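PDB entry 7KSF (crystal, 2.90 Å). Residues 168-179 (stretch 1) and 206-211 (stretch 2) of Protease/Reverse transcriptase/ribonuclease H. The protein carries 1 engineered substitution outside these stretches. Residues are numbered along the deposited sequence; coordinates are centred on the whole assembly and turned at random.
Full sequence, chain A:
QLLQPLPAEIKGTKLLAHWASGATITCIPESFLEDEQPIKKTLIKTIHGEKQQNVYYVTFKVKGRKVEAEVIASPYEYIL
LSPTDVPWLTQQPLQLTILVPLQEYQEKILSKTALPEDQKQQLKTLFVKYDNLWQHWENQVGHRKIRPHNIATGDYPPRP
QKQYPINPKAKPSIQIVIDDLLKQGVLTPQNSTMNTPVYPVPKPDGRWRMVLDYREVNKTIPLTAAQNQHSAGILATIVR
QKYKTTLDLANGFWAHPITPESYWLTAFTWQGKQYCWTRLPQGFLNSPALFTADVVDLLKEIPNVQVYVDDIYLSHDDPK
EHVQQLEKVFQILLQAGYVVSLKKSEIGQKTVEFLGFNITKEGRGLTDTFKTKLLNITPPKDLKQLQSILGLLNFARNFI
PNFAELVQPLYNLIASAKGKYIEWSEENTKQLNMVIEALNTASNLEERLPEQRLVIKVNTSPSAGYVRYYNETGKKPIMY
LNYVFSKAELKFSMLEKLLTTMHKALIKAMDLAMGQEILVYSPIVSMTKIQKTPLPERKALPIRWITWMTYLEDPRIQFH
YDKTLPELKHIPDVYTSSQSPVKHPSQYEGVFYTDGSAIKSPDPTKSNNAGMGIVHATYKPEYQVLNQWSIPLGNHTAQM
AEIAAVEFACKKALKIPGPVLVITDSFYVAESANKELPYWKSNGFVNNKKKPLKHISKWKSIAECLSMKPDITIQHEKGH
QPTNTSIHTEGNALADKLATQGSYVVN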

ATOM      1  N   PRO A 168     -16.033  22.731  -6.559  1.00 89.19           N
ATOM      2  CA  PRO A 168     -15.039  23.810  -6.662  1.00 90.89           C
ATOM      3  C   PRO A 168     -13.965  23.758  -5.589  1.00 90.74           C
ATOM      4  O   PRO A 168     -12.933  24.421  -5.744  1.00 92.54           O
ATOM      5  CB  PRO A 168     -15.889  25.080  -6.535  1.00 88.00           C
ATOM      6  CG  PRO A 168     -17.094  24.650  -5.768  1.00 79.36           C
ATOM      7  CD  PRO A 168     -17.364  23.229  -6.174  1.00 88.82           C
ATOM      8  N   LYS A 169     -14.169  23.000  -4.509  1.00 87.32           N
ATOM      9  CA  LYS A 169     -13.131  22.877  -3.494  1.00 81.04           C
ATOM     10  C   LYS A 169     -11.928  22.089  -3.999  1.00 80.86           C
ATOM     11  O   LYS A 169     -10.851  22.174  -3.403  1.00 81.15           O
ATOM     12  CB  LYS A 169     -13.706  22.220  -2.236  1.00 90.01           C
ATOM     13  CG  LYS A 169     -12.906  22.473  -0.966  1.00101.57           C
ATOM     14  CD  LYS A 169     -13.647  21.969   0.266  1.00115.10           C
ATOM     15  CE  LYS A 169     -12.930  22.359   1.551  1.00109.93           C
ATOM     16  NZ  LYS A 169     -13.677  21.911   2.758  1.00 93.57           N
ATOM     17  N   ALA A 170     -12.092  21.338  -5.092  1.00 86.73           N
ATOM     18  CA  ALA A 170     -11.010  20.569  -5.692  1.00 84.28           C
ATOM     19  C   ALA A 170     -10.323  21.292  -6.845  1.00 78.10           C
ATOM     20  O   ALA A 170      -9.205  20.915  -7.210  1.00 76.95           O
ATOM     21  CB  ALA A 170     -11.535  19.219  -6.196  1.00 80.33           C
ATOM     22  N   LYS A 171     -10.957  22.316  -7.414  1.00 78.03           N
ATOM     23  CA  LYS A 171     -10.378  23.037  -8.549  1.00 77.07           C
ATOM     24  C   LYS A 171      -8.982  23.592  -8.289  1.00 82.21           C
ATOM     25  O   LYS A 171      -8.116  23.431  -9.162  1.00 82.21           O
ATOM     26  CB  LYS A 171     -11.319  24.168  -8.980  1.00 79.01           C
ATOM     27  CG  LYS A 171     -12.643  23.712  -9.559  1.00 85.13           C
ATOM     28  CD  LYS A 171     -13.493  24.909  -9.954  1.00 77.42           C
ATOM     29  CE  LYS A 171     -14.864  24.491 -10.465  1.00 77.21           C
ATOM     30  NZ  LYS A 171     -15.713  25.674 -10.780  1.00 76.47           N
ATOM     31  N   PRO A 172      -8.693  24.250  -7.158  1.00 91.26           N
ATOM     32  CA  PRO A 172      -7.349  24.840  -7.000  1.00 94.86           C
ATOM     33  C   PRO A 172      -6.222  23.822  -7.026  1.00 78.18           C
ATOM     34  O   PRO A 172      -5.202  24.041  -7.697  1.00 72.16           O
ATOM     35  CB  PRO A 172      -7.444  25.555  -5.642  1.00103.72           C
ATOM     36  CG  PRO A 172      -8.896  25.786  -5.422  1.00 88.11           C
ATOM     37  CD  PRO A 172      -9.568  24.596  -6.021  1.00 89.31           C
ATOM     38  N   SER A 173      -6.369  22.708  -6.307  1.00 74.16           N
ATOM     39  CA  SER A 173      -5.308  21.705  -6.264  1.00 73.76           C
ATOM     40  C   SER A 173      -5.157  20.966  -7.586  1.00 74.41           C
ATOM     41  O   SER A 173      -4.081  20.425  -7.861  1.00 71.67           O
ATOM     42  CB  SER A 173      -5.574  20.711  -5.133  1.00 76.51           C
ATOM     43  OG  SER A 173      -6.898  20.213  -5.196  1.00 83.91           O
ATOM     44  N   ILE A 174      -6.203  20.937  -8.410  1.00 72.42           N
ATOM     45  CA  ILE A 174      -6.146  20.227  -9.687  1.00 71.24           C
ATOM     46  C   ILE A 174      -5.611  21.121 -10.799  1.00 69.00           C
ATOM     47  O   ILE A 174      -4.898  20.648 -11.687  1.00 67.24           O
ATOM     48  CB  ILE A 174      -7.538  19.665 -10.037  1.00 72.79           C
ATOM     49  CG1 ILE A 174      -7.965  18.629  -9.000  1.00 76.43           C
ATOM     50  CG2 ILE A 174      -7.540  19.061 -11.431  1.00 72.15           C
ATOM     51  CD1 ILE A 174      -9.303  18.006  -9.292  1.00 76.93           C
ATOM     52  N   GLN A 175      -5.942  22.414 -10.774  1.00 69.44           N
ATOM     53  CA  GLN A 175      -5.448  23.322 -11.803  1.00 68.34           C
ATOM     54  C   GLN A 175      -3.925  23.380 -11.812  1.00 66.06           C
ATOM     55  O   GLN A 175      -3.320  23.655 -12.855  1.00 64.78           O
ATOM     56  CB  GLN A 175      -6.037  24.718 -11.599  1.00 69.30           C
ATOM     57  CG  GLN A 175      -5.604  25.743 -12.636  1.00 74.16           C
ATOM     58  CD  GLN A 175      -6.150  25.446 -14.020  1.00 74.08           C
ATOM     59  OE1 GLN A 175      -7.085  24.663 -14.178  1.00 90.38           O
ATOM     60  NE2 GLN A 175      -5.567  26.080 -15.033  1.00 68.10           N
ATOM     61  N   ILE A 176      -3.292  23.122 -10.665  1.00 66.32           N
ATOM     62  CA  ILE A 176      -1.833  23.025 -10.621  1.00 64.85           C
ATOM     63  C   ILE A 176      -1.354  21.884 -11.507  1.00 63.49           C
ATOM     64  O   ILE A 176      -0.433  22.045 -12.316  1.00 62.31           O
ATOM     65  CB  ILE A 176      -1.355  22.841  -9.170  1.00 65.05           C
ATOM     66  CG1 ILE A 176      -1.905  23.961  -8.281  1.00 66.91           C
ATOM     67  CG2 ILE A 176       0.164  22.782  -9.111  1.00 63.18           C
ATOM     68  CD1 ILE A 176      -1.826  23.660  -6.804  1.00 71.27           C
ATOM     69  N   VAL A 177      -1.977  20.714 -11.357  1.00 71.89           N
ATOM     70  CA  VAL A 177      -1.612  19.558 -12.169  1.00 67.28           C
ATOM     71  C   VAL A 177      -1.863  19.841 -13.644  1.00 62.33           C
ATOM     72  O   VAL A 177      -1.052  19.478 -14.505  1.00 61.64           O
ATOM     73  CB  VAL A 177      -2.382  18.315 -11.687  1.00 62.29           C
ATOM     74  CG1 VAL A 177      -1.906  17.072 -12.415  1.00 68.28           C
ATOM     75  CG2 VAL A 177      -2.228  18.153 -10.183  1.00 70.16           C
ATOM     76  N   ILE A 178      -2.985  20.492 -13.959  1.00 63.18           N
ATOM     77  CA  ILE A 178      -3.254  20.883 -15.341  1.00 62.93           C
ATOM     78  C   ILE A 178      -2.142  21.779 -15.869  1.00 62.69           C
ATOM     79  O   ILE A 178      -1.676  21.612 -17.000  1.00 62.33           O
ATOM     80  CB  ILE A 178      -4.626  21.571 -15.451  1.00 64.86           C
ATOM     81  CG1 ILE A 178      -5.733  20.667 -14.904  1.00 69.90           C
ATOM     82  CG2 ILE A 178      -4.924  21.923 -16.900  1.00 65.04           C
ATOM     83  CD1 ILE A 178      -6.004  19.464 -15.766  1.00 68.48           C
ATOM     84  N   ASP A 179      -1.687  22.732 -15.052  1.00 62.44           N
ATOM     85  CA  ASP A 179      -0.628  23.636 -15.489  1.00 61.69           C
ATOM     86  C   ASP A 179       0.684  22.888 -15.701  1.00 61.33           C
ATOM     87  O   ASP A 179       1.367  23.090 -16.712  1.00 61.22           O
ATOM     88  CB  ASP A 179      -0.444  24.763 -14.474  1.00 65.81           C
ATOM     89  CG  ASP A 179      -1.575  25.772 -14.511  1.00 73.20           C
ATOM     90  OD1 ASP A 179      -2.430  25.675 -15.419  1.00 63.40           O
ATOM     91  OD2 ASP A 179      -1.601  26.671 -13.645  1.00 79.31           O
TER
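Stretch 2 206-211: GRWRMV

Stretch 2 enters as a loop at Gly206 and Arg207, then extends across the helix of stretch 1 as a β-strand that begins at Trp208 and runs on beyond Val211. The N-to-C directions of helix and strand make an angle of 64°, and their axes approach to 7.2 Å. Gly206 has a phi of 109°, a backbone conformation that would jam a β-carbon against the preceding carbonyl oxygen, so glycine suits the turn into the strand.

Along stretch 1, Pro168 to Ala170 already have helical backbone angles, though without the regular bonds. Lys169 comes closest to Trp208 through its backbone, with Lys169 O 3.6 Å from Trp208 NE1; its extended side chain leads its charged end away from the strand. Ala170 comes next, and its small side chain allows close approach: Ala170 CB lies 3.5 Å from Trp208 CG and 3.9 Å from the centroid of the five-membered ring, over the ring face, in a CH-π contact. Lys171 points away, leaving its ammonium group free of this interface.

One turn on from Ala170, Ser173 faces the strand. Its hydroxyl donates to the backbone of its own stretch, Ser173 OG to Ala170 O at 3.1 Å, and accepts a weak hydrogen bond from the strand, Trp208 N to Ser173 OG at 3.2 Å. A short polar side chain can thus link the two backbones, while Ser173 CB packs 3.8 Å from Arg207 CB.

Beyond this the side chains that meet are apolar. Ile174 points toward the strand, packing its CG1 against the strand backbone, 3.7 Å from Trp208 O, and placing its CD1 3.9 Å from Met210 CB. Ile178, one turn later, starts sideways, but its end comes nearer, bringing Ile178 CD1 to 4.1 Å from Met210 SD. The long, unbranched methionine thus meets both isoleucines in a buried setting, whereas Arg209, between Trp208 and Met210, points away from the helix, in keeping with the alternation of side chains along a strand.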

ATOM      1  N   GLY A 206      -5.134  16.621   2.207  1.00 96.33           N
ATOM      2  CA  GLY A 206      -6.128  17.667   2.131  1.00 90.98           C
ATOM      3  C   GLY A 206      -6.461  18.094   0.715  1.00 90.63           C
ATOM      4  O   GLY A 206      -7.565  18.590   0.468  1.00 85.08           O
ATOM      5  N   ARG A 207      -5.531  17.906  -0.218  1.00 96.85           N
ATOM      6  CA  ARG A 207      -5.737  18.314  -1.600  1.00 89.48           C
ATOM      7  C   ARG A 207      -6.560  17.257  -2.334  1.00 97.63           C
ATOM      8  O   ARG A 207      -7.071  16.304  -1.741  1.00104.00           O
ATOM      9  CB  ARG A 207      -4.392  18.574  -2.271  1.00 82.48           C
ATOM     10  CG  ARG A 207      -3.781  19.917  -1.912  1.00 80.79           C
ATOM     11  CD  ARG A 207      -2.279  19.810  -1.754  1.00 79.11           C
ATOM     12  NE  ARG A 207      -1.662  19.104  -2.872  1.00 83.52           N
ATOM     13  CZ  ARG A 207      -0.373  18.785  -2.930  1.00 88.25           C
ATOM     14  NH1 ARG A 207       0.437  19.108  -1.930  1.00 84.70           N
ATOM     15  NH2 ARG A 207       0.105  18.140  -3.984  1.00 90.96           N
ATOM     16  N   TRP A 208      -6.704  17.429  -3.649  1.00100.13           N
ATOM     17  CA  TRP A 208      -7.560  16.575  -4.458  1.00 91.74           C
ATOM     18  C   TRP A 208      -6.844  16.193  -5.743  1.00 86.95           C
ATOM     19  O   TRP A 208      -6.056  16.969  -6.291  1.00 81.01           O
ATOM     20  CB  TRP A 208      -8.884  17.266  -4.805  1.00 82.96           C
ATOM     21  CG  TRP A 208      -9.642  17.792  -3.621  1.00 84.63           C
ATOM     22  CD1 TRP A 208      -9.286  18.833  -2.810  1.00 95.51           C
ATOM     23  CD2 TRP A 208     -10.902  17.321  -3.134  1.00 92.28           C
ATOM     24  NE1 TRP A 208     -10.238  19.026  -1.842  1.00104.25           N
ATOM     25  CE2 TRP A 208     -11.244  18.113  -2.019  1.00 99.98           C
ATOM     26  CE3 TRP A 208     -11.775  16.305  -3.530  1.00 89.25           C
ATOM     27  CZ2 TRP A 208     -12.416  17.917  -1.298  1.00111.11           C
ATOM     28  CZ3 TRP A 208     -12.939  16.112  -2.813  1.00 96.94           C
ATOM     29  CH2 TRP A 208     -13.251  16.915  -1.710  1.00110.57           C
ATOM     30  N   ARG A 209      -7.134  14.990  -6.227  1.00 88.74           N
ATOM     31  CA  ARG A 209      -6.626  14.512  -7.501  1.00 91.19           C
ATOM     32  C   ARG A 209      -7.801  14.174  -8.409  1.00 87.52           C
ATOM     33  O   ARG A 209      -8.846  13.710  -7.944  1.00 82.15           O
ATOM     34  CB  ARG A 209      -5.716  13.290  -7.320  1.00 86.93           C
ATOM     35  CG  ARG A 209      -6.324  12.176  -6.485  1.00 93.52           C
ATOM     36  CD  ARG A 209      -5.303  11.099  -6.140  1.00108.78           C
ATOM     37  NE  ARG A 209      -4.720  10.472  -7.324  1.00126.89           N
ATOM     38  CZ  ARG A 209      -5.214   9.394  -7.923  1.00121.95           C
ATOM     39  NH1 ARG A 209      -6.312   8.815  -7.455  1.00121.21           N
ATOM     40  NH2 ARG A 209      -4.615   8.894  -8.996  1.00110.00           N
ATOM     41  N   MET A 210      -7.625  14.424  -9.702  1.00 93.98           N
ATOM     42  CA  MET A 210      -8.689  14.221 -10.673  1.00 82.49           C
ATOM     43  C   MET A 210      -8.702  12.779 -11.168  1.00 87.72           C
ATOM     44  O   MET A 210      -7.680  12.085 -11.160  1.00 92.37           O
ATOM     45  CB  MET A 210      -8.531  15.175 -11.859  1.00 77.26           C
ATOM     46  CG  MET A 210      -7.364  14.858 -12.782  1.00 76.85           C
ATOM     47  SD  MET A 210      -7.365  15.859 -14.283  1.00 73.82           S
ATOM     48  CE  MET A 210      -5.995  15.132 -15.175  1.00 69.11           C
ATOM     49  N   VAL A 211      -9.881  12.331 -11.595  1.00 78.20           N
ATOM     50  CA  VAL A 211     -10.082  10.975 -12.094  1.00 86.52           C
ATOM     51  C   VAL A 211     -10.908  11.051 -13.370  1.00 80.03           C
ATOM     52  O   VAL A 211     -11.937  11.734 -13.408  1.00 77.23           O
ATOM     53  CB  VAL A 211     -10.776  10.074 -11.053  1.00 93.98           C
ATOM     54  CG1 VAL A 211     -11.087   8.713 -11.655  1.00 92.26           C
ATOM     55  CG2 VAL A 211      -9.906   9.922  -9.815  1.00106.20           C
TER